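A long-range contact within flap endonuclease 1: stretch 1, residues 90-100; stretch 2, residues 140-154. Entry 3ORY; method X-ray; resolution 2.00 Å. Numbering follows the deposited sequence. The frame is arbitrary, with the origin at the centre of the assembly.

Stretch 1 (90-100) VYVFDGKPPEL
Stretch 2 140-154: KLTEEMVRDAKSLLD

A strand, 90-93, runs nearly antiparallel to helix 143-154 (156° between their N-to-C directions), the axes 10.9 Å apart at closest, a gap that side chains must fill. The register sets Tyr91 CA 8.7 Å from Leu153 CA and, where the loop after the strand closes in, Pro97 CA 5.6 Å from Glu143 CA. Extended phi/psi (Phe93, -112/142) alternates the strand's side chains, so Tyr91 and Phe93 point toward the helix while Val90 points away.

Both aromatics adopt m (chi1 -75° and -70°), with chi2 of -95° and -79°. On the helix, Val146 (t), Ala149 and Leu153 (m, chi2 t) point toward the strand at i, i+3, i+7 spacing. Leu153 CD1 serves both rings, 3.8 Å from Tyr91 CD2 and 3.8 Å from Phe93 CE2, meeting the latter ring at its edge. Val146 CG1 lies 4.1 Å from Phe93 CD1. Lys150 starts sideways; chi1 m followed by three t torsions carries its aliphatic chain across one Phe93 face, CG 4.1 Å from the ring centroid in a CH-pi contact and CE 3.6 Å from Phe93 CG. Its NZ continues to a water at 3.0 Å, which donates to Asp94 O at 2.8 Å.

Nearer the helix start, Pro98 (phi/psi -64/-26, C-gamma endo) enters the 3-10 segment and points toward stretch 2: CG is 3.3 Å from Leu141 O and 3.9 Å from Val146 CG2, while CB is 3.9 Å from Leu141 CD2. Glu99 begins sideways, but chi1 m and chi2 90° bring its carboxylate to the helix N-terminus, where Glu143 N donates to OE2 (2.8 Å, 167°). Thr142, the N-cap, has chi1 p, allowing OG1 to accept from Met145 N at 3.2 Å. Two side chains thus satisfy separate amides of the first helical turn.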

# COMPACT_ATOMS: atom_id res chain seq x y z
N VAL A 90 -2.76 -11.20 -6.97
CA VAL A 90 -1.86 -10.82 -8.04
C VAL A 90 -1.29 -9.45 -7.67
O VAL A 90 -2.02 -8.56 -7.24
CB VAL A 90 -2.56 -10.81 -9.44
CG1 VAL A 90 -3.88 -10.02 -9.41
CG2 VAL A 90 -1.62 -10.29 -10.55
N TYR A 91 0.02 -9.30 -7.81
CA TYR A 91 0.67 -8.03 -7.50
C TYR A 91 0.84 -7.23 -8.77
O TYR A 91 0.86 -7.78 -9.86
CB TYR A 91 2.02 -8.27 -6.80
CG TYR A 91 1.86 -8.72 -5.36
CD1 TYR A 91 1.90 -7.79 -4.31
CD2 TYR A 91 1.64 -10.05 -5.05
CE1 TYR A 91 1.75 -8.20 -2.98
CE2 TYR A 91 1.48 -10.47 -3.73
CZ TYR A 91 1.53 -9.54 -2.71
OH TYR A 91 1.38 -9.98 -1.42
N VAL A 92 0.91 -5.91 -8.63
CA VAL A 92 1.19 -5.05 -9.77
C VAL A 92 2.33 -4.11 -9.41
O VAL A 92 2.31 -3.45 -8.37
CB VAL A 92 -0.07 -4.28 -10.26
CG1 VAL A 92 -0.73 -3.49 -9.13
CG2 VAL A 92 0.27 -3.38 -11.47
N PHE A 93 3.34 -4.05 -10.28
CA PHE A 93 4.51 -3.23 -10.02
C PHE A 93 4.60 -2.06 -10.98
O PHE A 93 4.30 -2.20 -12.18
CB PHE A 93 5.79 -4.08 -10.06
CG PHE A 93 5.91 -5.02 -8.89
CD1 PHE A 93 6.33 -4.56 -7.66
CD2 PHE A 93 5.60 -6.37 -9.03
CE1 PHE A 93 6.45 -5.44 -6.55
CE2 PHE A 93 5.69 -7.25 -7.95
CZ PHE A 93 6.12 -6.78 -6.70
N ASP A 94 5.05 -0.93 -10.43
CA ASP A 94 5.11 0.36 -11.11
C ASP A 94 6.07 0.29 -12.28
O ASP A 94 7.01 -0.50 -12.27
CB ASP A 94 5.61 1.41 -10.09
CG ASP A 94 5.15 2.82 -10.42
OD1 ASP A 94 4.13 3.25 -9.85
OD2 ASP A 94 5.81 3.50 -11.25
N GLY A 95 5.82 1.12 -13.29
CA GLY A 95 6.70 1.24 -14.44
C GLY A 95 8.00 1.96 -14.12
O GLY A 95 8.96 1.86 -14.87
N LYS A 96 8.03 2.66 -13.00
CA LYS A 96 9.24 3.39 -12.58
C LYS A 96 9.86 2.76 -11.34
O LYS A 96 9.15 2.21 -10.50
CB LYS A 96 8.92 4.87 -12.31
CG LYS A 96 8.54 5.68 -13.57
CD LYS A 96 9.61 5.54 -14.65
CE LYS A 96 9.12 6.07 -16.00
NZ LYS A 96 8.77 7.52 -15.91
N PRO A 97 11.21 2.83 -11.22
CA PRO A 97 11.82 2.34 -9.98
C PRO A 97 11.38 3.17 -8.77
O PRO A 97 11.04 4.35 -8.93
CB PRO A 97 13.34 2.46 -10.24
CG PRO A 97 13.50 3.23 -11.48
CD PRO A 97 12.20 3.27 -12.22
N PRO A 98 11.38 2.58 -7.57
CA PRO A 98 10.85 3.27 -6.40
C PRO A 98 11.67 4.51 -6.05
O PRO A 98 11.12 5.47 -5.47
CB PRO A 98 10.95 2.21 -5.29
CG PRO A 98 12.05 1.29 -5.76
CD PRO A 98 11.88 1.23 -7.24
N GLU A 99 12.95 4.53 -6.44
CA GLU A 99 13.80 5.72 -6.25
C GLU A 99 13.30 6.93 -7.03
O GLU A 99 13.72 8.06 -6.75
CB GLU A 99 15.26 5.46 -6.64
CG GLU A 99 15.95 4.38 -5.80
CD GLU A 99 15.78 2.99 -6.39
OE1 GLU A 99 14.85 2.77 -7.20
OE2 GLU A 99 16.60 2.10 -6.06
N LEU A 100 12.41 6.72 -7.99
CA LEU A 100 11.96 7.81 -8.85
C LEU A 100 10.46 8.06 -8.70
O LEU A 100 9.85 8.67 -9.58
CB LEU A 100 12.34 7.53 -10.31
CG LEU A 100 13.84 7.31 -10.57
CD1 LEU A 100 14.07 6.97 -12.04
CD2 LEU A 100 14.67 8.53 -10.14
N LYS A 140 14.22 2.72 3.08
CA LYS A 140 14.02 3.05 1.67
C LYS A 140 13.74 1.78 0.85
O LYS A 140 14.43 0.77 1.01
CB LYS A 140 15.25 3.76 1.10
CG LYS A 140 15.46 5.17 1.61
CD LYS A 140 16.84 5.74 1.24
CE LYS A 140 17.04 7.17 1.80
NZ LYS A 140 18.41 7.71 1.61
N LEU A 141 12.73 1.83 -0.01
CA LEU A 141 12.52 0.76 -0.99
C LEU A 141 13.41 1.02 -2.20
O LEU A 141 13.31 2.08 -2.81
CB LEU A 141 11.05 0.69 -1.42
CG LEU A 141 10.69 -0.41 -2.43
CD1 LEU A 141 10.95 -1.80 -1.83
CD2 LEU A 141 9.24 -0.26 -2.87
N THR A 142 14.27 0.07 -2.53
CA THR A 142 15.17 0.21 -3.68
C THR A 142 14.76 -0.71 -4.82
O THR A 142 14.00 -1.66 -4.63
CB THR A 142 16.62 -0.14 -3.32
OG1 THR A 142 16.73 -1.56 -3.20
CG2 THR A 142 17.07 0.54 -2.02
N GLU A 143 15.28 -0.42 -6.01
CA GLU A 143 15.05 -1.25 -7.18
C GLU A 143 15.50 -2.71 -6.98
O GLU A 143 14.81 -3.63 -7.41
CB GLU A 143 15.70 -0.60 -8.42
CG GLU A 143 15.59 -1.38 -9.74
CD GLU A 143 14.16 -1.70 -10.17
OE1 GLU A 143 13.19 -1.01 -9.73
OE2 GLU A 143 14.01 -2.66 -10.95
N GLU A 144 16.63 -2.93 -6.30
CA GLU A 144 17.09 -4.29 -5.99
C GLU A 144 16.09 -5.05 -5.11
O GLU A 144 15.84 -6.24 -5.33
CB GLU A 144 18.50 -4.28 -5.34
CG GLU A 144 18.95 -5.65 -4.76
CD GLU A 144 20.37 -5.64 -4.16
OE1 GLU A 144 20.89 -4.55 -3.82
OE2 GLU A 144 20.97 -6.73 -4.03
N MET A 145 15.49 -4.37 -4.13
CA MET A 145 14.47 -5.00 -3.28
C MET A 145 13.22 -5.36 -4.09
O MET A 145 12.60 -6.40 -3.86
CB MET A 145 14.11 -4.10 -2.10
CG MET A 145 15.28 -3.87 -1.13
SD MET A 145 15.12 -2.35 -0.16
CE MET A 145 13.68 -2.72 0.79
N VAL A 146 12.86 -4.50 -5.05
CA VAL A 146 11.74 -4.77 -5.96
C VAL A 146 12.05 -6.00 -6.83
O VAL A 146 11.22 -6.90 -6.98
CB VAL A 146 11.39 -3.53 -6.82
CG1 VAL A 146 10.36 -3.89 -7.91
CG2 VAL A 146 10.86 -2.39 -5.92
N ARG A 147 13.26 -6.04 -7.39
CA ARG A 147 13.71 -7.20 -8.16
C ARG A 147 13.60 -8.49 -7.34
O ARG A 147 13.07 -9.48 -7.83
CB ARG A 147 15.16 -6.98 -8.61
CG ARG A 147 15.81 -8.13 -9.38
CD ARG A 147 17.08 -7.64 -10.12
NE ARG A 147 16.77 -6.53 -11.04
CZ ARG A 147 17.19 -5.27 -10.89
NH1 ARG A 147 17.97 -4.93 -9.86
NH2 ARG A 147 16.84 -4.34 -11.78
N ASP A 148 14.09 -8.47 -6.10
CA ASP A 148 14.01 -9.65 -5.23
C ASP A 148 12.57 -10.05 -4.92
O ASP A 148 12.25 -11.25 -4.90
CB ASP A 148 14.81 -9.44 -3.94
CG ASP A 148 16.32 -9.36 -4.19
OD1 ASP A 148 16.77 -9.82 -5.26
OD2 ASP A 148 17.04 -8.81 -3.33
N ALA A 149 11.71 -9.06 -4.72
CA ALA A 149 10.29 -9.30 -4.48
C ALA A 149 9.64 -10.01 -5.66
O ALA A 149 8.88 -10.97 -5.48
CB ALA A 149 9.56 -7.98 -4.18
N LYS A 150 9.95 -9.54 -6.87
CA LYS A 150 9.46 -10.18 -8.09
C LYS A 150 9.97 -11.63 -8.19
O LYS A 150 9.19 -12.53 -8.49
CB LYS A 150 9.85 -9.38 -9.34
CG LYS A 150 9.10 -8.05 -9.49
CD LYS A 150 9.72 -7.18 -10.59
CE LYS A 150 8.92 -5.90 -10.74
NZ LYS A 150 9.53 -4.98 -11.75
N SER A 151 11.26 -11.84 -7.92
CA SER A 151 11.84 -13.19 -7.94
C SER A 151 11.16 -14.11 -6.93
O SER A 151 10.91 -15.27 -7.22
CB SER A 151 13.34 -13.15 -7.65
OG SER A 151 14.03 -12.47 -8.69
N LEU A 152 10.88 -13.59 -5.74
CA LEU A 152 10.21 -14.39 -4.71
C LEU A 152 8.80 -14.82 -5.15
O LEU A 152 8.41 -15.98 -4.99
CB LEU A 152 10.16 -13.65 -3.36
CG LEU A 152 9.40 -14.37 -2.24
CD1 LEU A 152 10.07 -15.72 -1.86
CD2 LEU A 152 9.26 -13.47 -1.01
N LEU A 153 8.03 -13.87 -5.69
CA LEU A 153 6.69 -14.17 -6.18
C LEU A 153 6.72 -15.23 -7.28
O LEU A 153 5.91 -16.17 -7.26
CB LEU A 153 5.95 -12.90 -6.64
CG LEU A 153 5.71 -11.87 -5.52
CD1 LEU A 153 5.27 -10.52 -6.09
CD2 LEU A 153 4.70 -12.37 -4.47
N ASP A 154 7.67 -15.10 -8.23
CA ASP A 154 7.89 -16.12 -9.26
C ASP A 154 8.09 -17.50 -8.63
O ASP A 154 7.44 -18.48 -9.03
CB ASP A 154 9.13 -15.80 -10.13
CG ASP A 154 8.95 -14.55 -10.99
OD1 ASP A 154 7.82 -14.04 -11.09
OD2 ASP A 154 9.97 -14.08 -11.55
O HOH W 1 8.64 -2.28 -10.85